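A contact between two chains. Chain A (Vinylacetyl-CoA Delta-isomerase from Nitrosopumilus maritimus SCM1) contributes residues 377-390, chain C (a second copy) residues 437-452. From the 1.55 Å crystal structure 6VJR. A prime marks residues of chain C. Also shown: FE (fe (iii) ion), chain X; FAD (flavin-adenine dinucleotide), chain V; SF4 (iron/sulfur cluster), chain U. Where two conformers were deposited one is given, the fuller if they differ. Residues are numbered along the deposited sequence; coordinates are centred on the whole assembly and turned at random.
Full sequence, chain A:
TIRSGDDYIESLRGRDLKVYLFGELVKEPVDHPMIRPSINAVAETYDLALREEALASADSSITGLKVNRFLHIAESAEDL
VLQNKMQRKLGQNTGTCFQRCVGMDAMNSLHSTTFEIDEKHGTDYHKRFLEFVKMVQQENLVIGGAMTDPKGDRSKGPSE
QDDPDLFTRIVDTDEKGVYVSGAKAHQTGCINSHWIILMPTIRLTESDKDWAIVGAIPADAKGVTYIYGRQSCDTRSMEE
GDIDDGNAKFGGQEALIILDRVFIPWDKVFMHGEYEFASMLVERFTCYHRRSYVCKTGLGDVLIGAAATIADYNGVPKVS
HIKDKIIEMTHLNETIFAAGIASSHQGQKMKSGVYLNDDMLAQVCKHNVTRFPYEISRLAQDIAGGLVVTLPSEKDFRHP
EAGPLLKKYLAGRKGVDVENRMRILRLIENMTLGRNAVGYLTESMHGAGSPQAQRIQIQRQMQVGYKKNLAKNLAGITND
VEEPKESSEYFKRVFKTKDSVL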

# COMPACT_ATOMS: atom_id res chain seq x y z
N SER A 377 7.73 -4.59 -10.89
CA SER A 377 9.16 -4.77 -10.98
C SER A 377 9.74 -5.36 -9.70
O SER A 377 10.60 -6.24 -9.75
CB SER A 377 9.82 -3.46 -11.30
OG SER A 377 9.45 -3.06 -12.60
N ARG A 378 9.30 -4.86 -8.55
CA ARG A 378 9.76 -5.37 -7.26
C ARG A 378 9.48 -6.87 -7.16
O ARG A 378 10.34 -7.67 -6.80
CB ARG A 378 9.12 -4.61 -6.11
CG ARG A 378 9.72 -4.92 -4.75
CD ARG A 378 9.06 -4.10 -3.67
NE ARG A 378 7.74 -4.58 -3.30
CZ ARG A 378 7.49 -5.59 -2.49
NH1 ARG A 378 8.45 -6.13 -1.73
NH2 ARG A 378 6.25 -5.98 -2.36
N LEU A 379 8.26 -7.27 -7.51
CA LEU A 379 7.85 -8.66 -7.41
C LEU A 379 8.66 -9.54 -8.37
O LEU A 379 8.99 -10.68 -8.04
CB LEU A 379 6.36 -8.83 -7.61
CG LEU A 379 5.49 -8.16 -6.55
CD1 LEU A 379 4.04 -8.27 -6.91
CD2 LEU A 379 5.75 -8.73 -5.15
N ALA A 380 8.88 -9.05 -9.59
CA ALA A 380 9.74 -9.77 -10.54
C ALA A 380 11.13 -10.04 -9.97
O ALA A 380 11.69 -11.13 -10.14
CB ALA A 380 9.78 -9.05 -11.89
N GLN A 381 11.70 -9.05 -9.29
CA GLN A 381 13.03 -9.22 -8.72
C GLN A 381 12.99 -10.23 -7.58
O GLN A 381 13.92 -11.01 -7.43
CB GLN A 381 13.60 -7.90 -8.24
CG GLN A 381 13.87 -6.93 -9.38
CD GLN A 381 14.77 -5.80 -8.95
OE1 GLN A 381 15.15 -5.67 -7.77
NE2 GLN A 381 15.19 -5.01 -9.93
N ASP A 382 11.93 -10.22 -6.78
CA ASP A 382 11.77 -11.24 -5.72
C ASP A 382 11.80 -12.64 -6.34
O ASP A 382 12.56 -13.55 -5.95
CB ASP A 382 10.46 -11.01 -4.99
CG ASP A 382 10.10 -11.98 -3.87
OD1 ASP A 382 10.86 -12.97 -3.61
OD2 ASP A 382 9.03 -11.75 -3.24
N ILE A 383 10.97 -12.84 -7.37
CA ILE A 383 10.86 -14.16 -7.99
C ILE A 383 12.18 -14.59 -8.63
O ILE A 383 12.52 -15.76 -8.64
CB ILE A 383 9.69 -14.17 -8.98
CG1 ILE A 383 8.35 -13.95 -8.25
CG2 ILE A 383 9.69 -15.46 -9.79
CD1 ILE A 383 7.18 -13.63 -9.11
N ALA A 384 12.93 -13.64 -9.21
CA ALA A 384 14.15 -13.98 -9.95
C ALA A 384 15.28 -14.50 -9.06
O ALA A 384 16.03 -15.40 -9.45
CB ALA A 384 14.60 -12.78 -10.72
N GLY A 385 15.42 -13.91 -7.87
CA GLY A 385 16.59 -14.20 -7.03
C GLY A 385 17.76 -13.25 -7.27
O GLY A 385 17.74 -12.37 -8.13
N GLY A 386 18.81 -13.43 -6.43
CA GLY A 386 19.94 -12.53 -6.44
C GLY A 386 20.71 -12.43 -7.75
O GLY A 386 21.37 -11.40 -8.01
N LEU A 387 20.70 -13.51 -8.55
CA LEU A 387 21.48 -13.55 -9.79
C LEU A 387 21.00 -12.49 -10.78
O LEU A 387 21.75 -12.11 -11.66
CB LEU A 387 21.36 -14.97 -10.35
CG LEU A 387 22.51 -15.55 -11.15
CD1 LEU A 387 23.85 -15.41 -10.48
CD2 LEU A 387 22.14 -16.97 -11.49
N VAL A 388 19.80 -11.94 -10.60
CA VAL A 388 19.31 -10.86 -11.44
C VAL A 388 20.26 -9.66 -11.40
O VAL A 388 20.35 -8.94 -12.39
CB VAL A 388 17.83 -10.56 -11.13
CG1 VAL A 388 17.64 -9.78 -9.84
CG2 VAL A 388 17.13 -9.85 -12.29
N VAL A 389 21.01 -9.46 -10.29
CA VAL A 389 21.97 -8.39 -10.19
C VAL A 389 23.42 -8.86 -10.03
O VAL A 389 24.28 -8.00 -10.04
CB VAL A 389 21.60 -7.37 -9.10
CG1 VAL A 389 20.33 -6.62 -9.47
CG2 VAL A 389 21.52 -7.99 -7.70
N THR A 390 23.69 -10.14 -9.83
CA THR A 390 25.06 -10.55 -9.65
C THR A 390 25.59 -11.42 -10.79
O THR A 390 26.70 -11.92 -10.72
CB THR A 390 25.25 -11.29 -8.33
OG1 THR A 390 24.68 -12.60 -8.40
CG2 THR A 390 24.72 -10.57 -7.10
N ALA C 437 21.87 0.95 -6.96
CA ALA C 437 20.54 0.36 -6.86
C ALA C 437 20.63 -1.15 -6.63
O ALA C 437 19.69 -1.74 -6.10
CB ALA C 437 19.72 0.59 -8.13
N VAL C 438 21.73 -1.77 -7.12
CA VAL C 438 21.93 -3.18 -6.90
C VAL C 438 21.84 -3.44 -5.40
O VAL C 438 21.15 -4.36 -4.97
CB VAL C 438 23.27 -3.65 -7.48
CG1 VAL C 438 23.66 -5.03 -6.98
CG2 VAL C 438 23.20 -3.59 -9.00
N GLY C 439 22.52 -2.59 -4.65
CA GLY C 439 22.53 -2.76 -3.20
C GLY C 439 21.23 -2.25 -2.57
O GLY C 439 20.59 -2.91 -1.72
N TYR C 440 20.80 -1.05 -2.98
CA TYR C 440 19.74 -0.37 -2.28
C TYR C 440 18.42 -1.11 -2.46
O TYR C 440 17.58 -1.11 -1.56
CB TYR C 440 19.62 1.09 -2.73
CG TYR C 440 18.64 1.90 -1.88
CD1 TYR C 440 18.76 1.93 -0.51
CD2 TYR C 440 17.54 2.53 -2.44
CE1 TYR C 440 17.87 2.64 0.29
CE2 TYR C 440 16.63 3.24 -1.68
CZ TYR C 440 16.78 3.28 -0.29
OH TYR C 440 15.86 3.92 0.47
N LEU C 441 18.20 -1.61 -3.70
CA LEU C 441 16.96 -2.27 -4.02
C LEU C 441 17.16 -3.78 -3.91
O LEU C 441 16.56 -4.42 -3.04
CB LEU C 441 16.45 -1.81 -5.39
CG LEU C 441 16.17 -0.30 -5.47
CD1 LEU C 441 15.61 -0.02 -6.84
CD2 LEU C 441 15.21 0.13 -4.41
N THR C 442 17.94 -4.36 -4.82
CA THR C 442 17.89 -5.81 -4.97
C THR C 442 18.51 -6.54 -3.78
O THR C 442 18.02 -7.61 -3.41
CB THR C 442 18.43 -6.23 -6.33
OG1 THR C 442 17.87 -5.39 -7.35
CG2 THR C 442 18.04 -7.66 -6.64
N GLU C 443 19.57 -6.00 -3.20
CA GLU C 443 20.13 -6.58 -1.98
C GLU C 443 19.18 -6.39 -0.79
O GLU C 443 19.07 -7.27 0.07
CB GLU C 443 21.53 -6.07 -1.65
CG GLU C 443 22.29 -7.10 -0.79
CD GLU C 443 22.38 -6.87 0.68
OE1 GLU C 443 22.17 -5.69 1.05
OE2 GLU C 443 22.75 -7.85 1.41
N SER C 444 18.47 -5.27 -0.71
CA SER C 444 17.41 -5.15 0.28
C SER C 444 16.39 -6.29 0.14
O SER C 444 15.90 -6.84 1.12
CB SER C 444 16.77 -3.76 0.20
OG SER C 444 17.72 -2.79 0.62
N MET C 445 16.06 -6.63 -1.11
CA MET C 445 15.15 -7.73 -1.39
C MET C 445 15.66 -9.09 -0.94
O MET C 445 14.94 -9.83 -0.28
CB MET C 445 14.82 -7.75 -2.88
CG MET C 445 13.96 -8.92 -3.27
SD MET C 445 12.29 -8.86 -2.62
CE MET C 445 11.58 -7.44 -3.43
N HIS C 446 16.89 -9.45 -1.29
CA HIS C 446 17.36 -10.83 -1.17
C HIS C 446 18.42 -11.07 -0.09
O HIS C 446 18.65 -12.20 0.29
CB HIS C 446 17.94 -11.31 -2.50
CG HIS C 446 16.84 -11.57 -3.48
ND1 HIS C 446 15.83 -12.50 -3.26
CD2 HIS C 446 16.54 -10.94 -4.62
CE1 HIS C 446 15.02 -12.49 -4.33
NE2 HIS C 446 15.42 -11.52 -5.14
N GLY C 447 19.07 -10.02 0.37
CA GLY C 447 20.15 -10.22 1.34
C GLY C 447 19.63 -10.84 2.65
O GLY C 447 18.59 -10.46 3.17
N ALA C 448 20.36 -11.85 3.13
CA ALA C 448 19.96 -12.73 4.24
C ALA C 448 18.63 -13.42 4.00
O ALA C 448 17.97 -13.83 4.95
CB ALA C 448 19.94 -12.01 5.58
N GLY C 449 18.28 -13.61 2.73
CA GLY C 449 17.11 -14.36 2.40
C GLY C 449 16.03 -13.50 1.74
O GLY C 449 15.77 -12.35 2.12
N SER C 450 15.35 -14.13 0.78
CA SER C 450 14.24 -13.53 0.08
C SER C 450 13.05 -13.34 1.03
O SER C 450 13.01 -13.91 2.14
CB SER C 450 13.86 -14.42 -1.09
OG SER C 450 14.96 -14.79 -1.91
N PRO C 451 12.07 -12.50 0.69
CA PRO C 451 10.94 -12.20 1.57
C PRO C 451 10.27 -13.40 2.22
O PRO C 451 9.96 -13.36 3.40
CB PRO C 451 9.96 -11.49 0.61
CG PRO C 451 10.88 -10.76 -0.30
CD PRO C 451 12.08 -11.63 -0.49
N GLN C 452 10.07 -14.47 1.44
CA GLN C 452 9.39 -15.64 1.97
C GLN C 452 10.12 -16.22 3.17
O GLN C 452 9.47 -16.77 4.04
CB GLN C 452 9.08 -16.62 0.86
CG GLN C 452 8.21 -17.76 1.33
CD GLN C 452 6.78 -17.36 1.64
OE1 GLN C 452 6.31 -16.23 1.47
NE2 GLN C 452 6.04 -18.36 2.06
FE FE X . 23.15 -8.30 3.21
PA FAD V . 16.32 -17.98 -4.95
O1A FAD V . 16.45 -18.85 -3.76
O2A FAD V . 16.44 -18.58 -6.31
O5B FAD V . 14.96 -17.19 -4.75
C5B FAD V . 14.17 -16.81 -5.91
C4B FAD V . 12.70 -16.89 -5.55
O4B FAD V . 12.36 -18.28 -5.38
C3B FAD V . 12.30 -16.20 -4.22
O3B FAD V . 10.98 -15.66 -4.32
C2B FAD V . 12.34 -17.36 -3.19
O2B FAD V . 11.52 -17.21 -2.04
C1B FAD V . 11.86 -18.51 -4.06
N9A FAD V . 12.26 -19.83 -3.61
C8A FAD V . 13.52 -20.38 -3.64
N7A FAD V . 13.57 -21.61 -3.17
C5A FAD V . 12.27 -21.89 -2.80
C6A FAD V . 11.68 -23.05 -2.25
N6A FAD V . 12.36 -24.16 -2.00
N1A FAD V . 10.35 -23.00 -1.97
C2A FAD V . 9.70 -21.87 -2.26
N3A FAD V . 10.15 -20.73 -2.77
C4A FAD V . 11.45 -20.80 -3.07
N1 FAD V . 24.97 -14.41 0.36
C2 FAD V . 26.12 -14.68 1.07
O2 FAD V . 26.36 -15.79 1.55
N3 FAD V . 27.07 -13.70 1.23
C4 FAD V . 27.00 -12.39 0.82
O4 FAD V . 27.96 -11.62 0.96
C4X FAD V . 25.86 -12.13 0.01
N5 FAD V . 25.73 -10.90 -0.51
C5X FAD V . 24.72 -10.70 -1.44
C6 FAD V . 24.66 -9.51 -2.17
C7 FAD V . 23.70 -9.31 -3.16
C7M FAD V . 23.71 -8.06 -4.01
C8 FAD V . 22.62 -10.20 -3.26
C8M FAD V . 21.55 -10.02 -4.30
C9 FAD V . 22.67 -11.38 -2.55
C9A FAD V . 23.70 -11.65 -1.63
N10 FAD V . 23.78 -12.85 -0.92
C10 FAD V . 24.89 -13.19 -0.17
C1' FAD V . 22.88 -13.94 -1.32
C2' FAD V . 21.46 -13.90 -0.79
O2' FAD V . 21.48 -14.43 0.53
C3' FAD V . 20.57 -14.73 -1.70
O3' FAD V . 20.40 -13.96 -2.87
C4' FAD V . 19.23 -15.14 -1.06
O4' FAD V . 19.38 -16.11 -0.03
C5' FAD V . 18.24 -15.63 -2.09
O5' FAD V . 18.81 -16.81 -2.72
P FAD V . 18.88 -16.87 -4.31
O1P FAD V . 19.56 -15.69 -4.83
O2P FAD V . 19.42 -18.21 -4.65
O3P FAD V . 17.40 -16.78 -4.83
FE1 SF4 U . 24.71 -5.85 3.90
FE2 SF4 U . 24.35 -3.21 4.09
FE3 SF4 U . 26.41 -4.12 2.71
FE4 SF4 U . 26.43 -4.04 5.35
S1 SF4 U . 26.51 -2.27 4.01
S2 SF4 U . 27.05 -5.82 4.05
S3 SF4 U . 24.20 -4.68 5.84
S4 SF4 U . 24.18 -4.49 2.21
O HOH W 1 10.30 -14.58 -1.49

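This contact illustrates how two helices packed at an angle are joined by two hydrogen bonds set among apolar neighbours, with FAD alongside. The helix axes approach to 9.8 Å and cross at -52°; the stretches bury 568 Å² in total, and most of the contacting residues are buried in the assembly. His446′ supplies one of the two hydrogen bonds: with chi1 in m, its NE2 donates to Gln381 O (2.8 Å, N-H...O angle 169°), a carbonyl in the last turn of the helix, which also accepts from Gly385 N. The other ring nitrogen, ND1, hydrogen-bonds Ser450′ OG at 2.8 Å, consistent with a held orientation. Gly385 CA packs over the ring face, 3.8 Å from its centroid; the backbone angles here (phi 91°, psi 175°) call for glycine, and a CB would strike the FAD O3P. Next to it, Gly386 N donates to FAD O1P (2.9 Å).

One turn earlier, Thr442′ OG1 donates to Gln381 OE1 (2.8 Å), while its methyl CG2 meets Val388 CG1 at 3.9 Å, a dual character suited to a mixed surface. Val389 CG2 extends the apolar patch to Val438′ CG1 (3.7 Å). At the other end, flexible Met445′ lays CE against Arg378 CG (3.4 Å) and SD against Asp382 CB (3.7 Å), whereas Asp382 OD1 accepts from FAD O3B (2.8 Å).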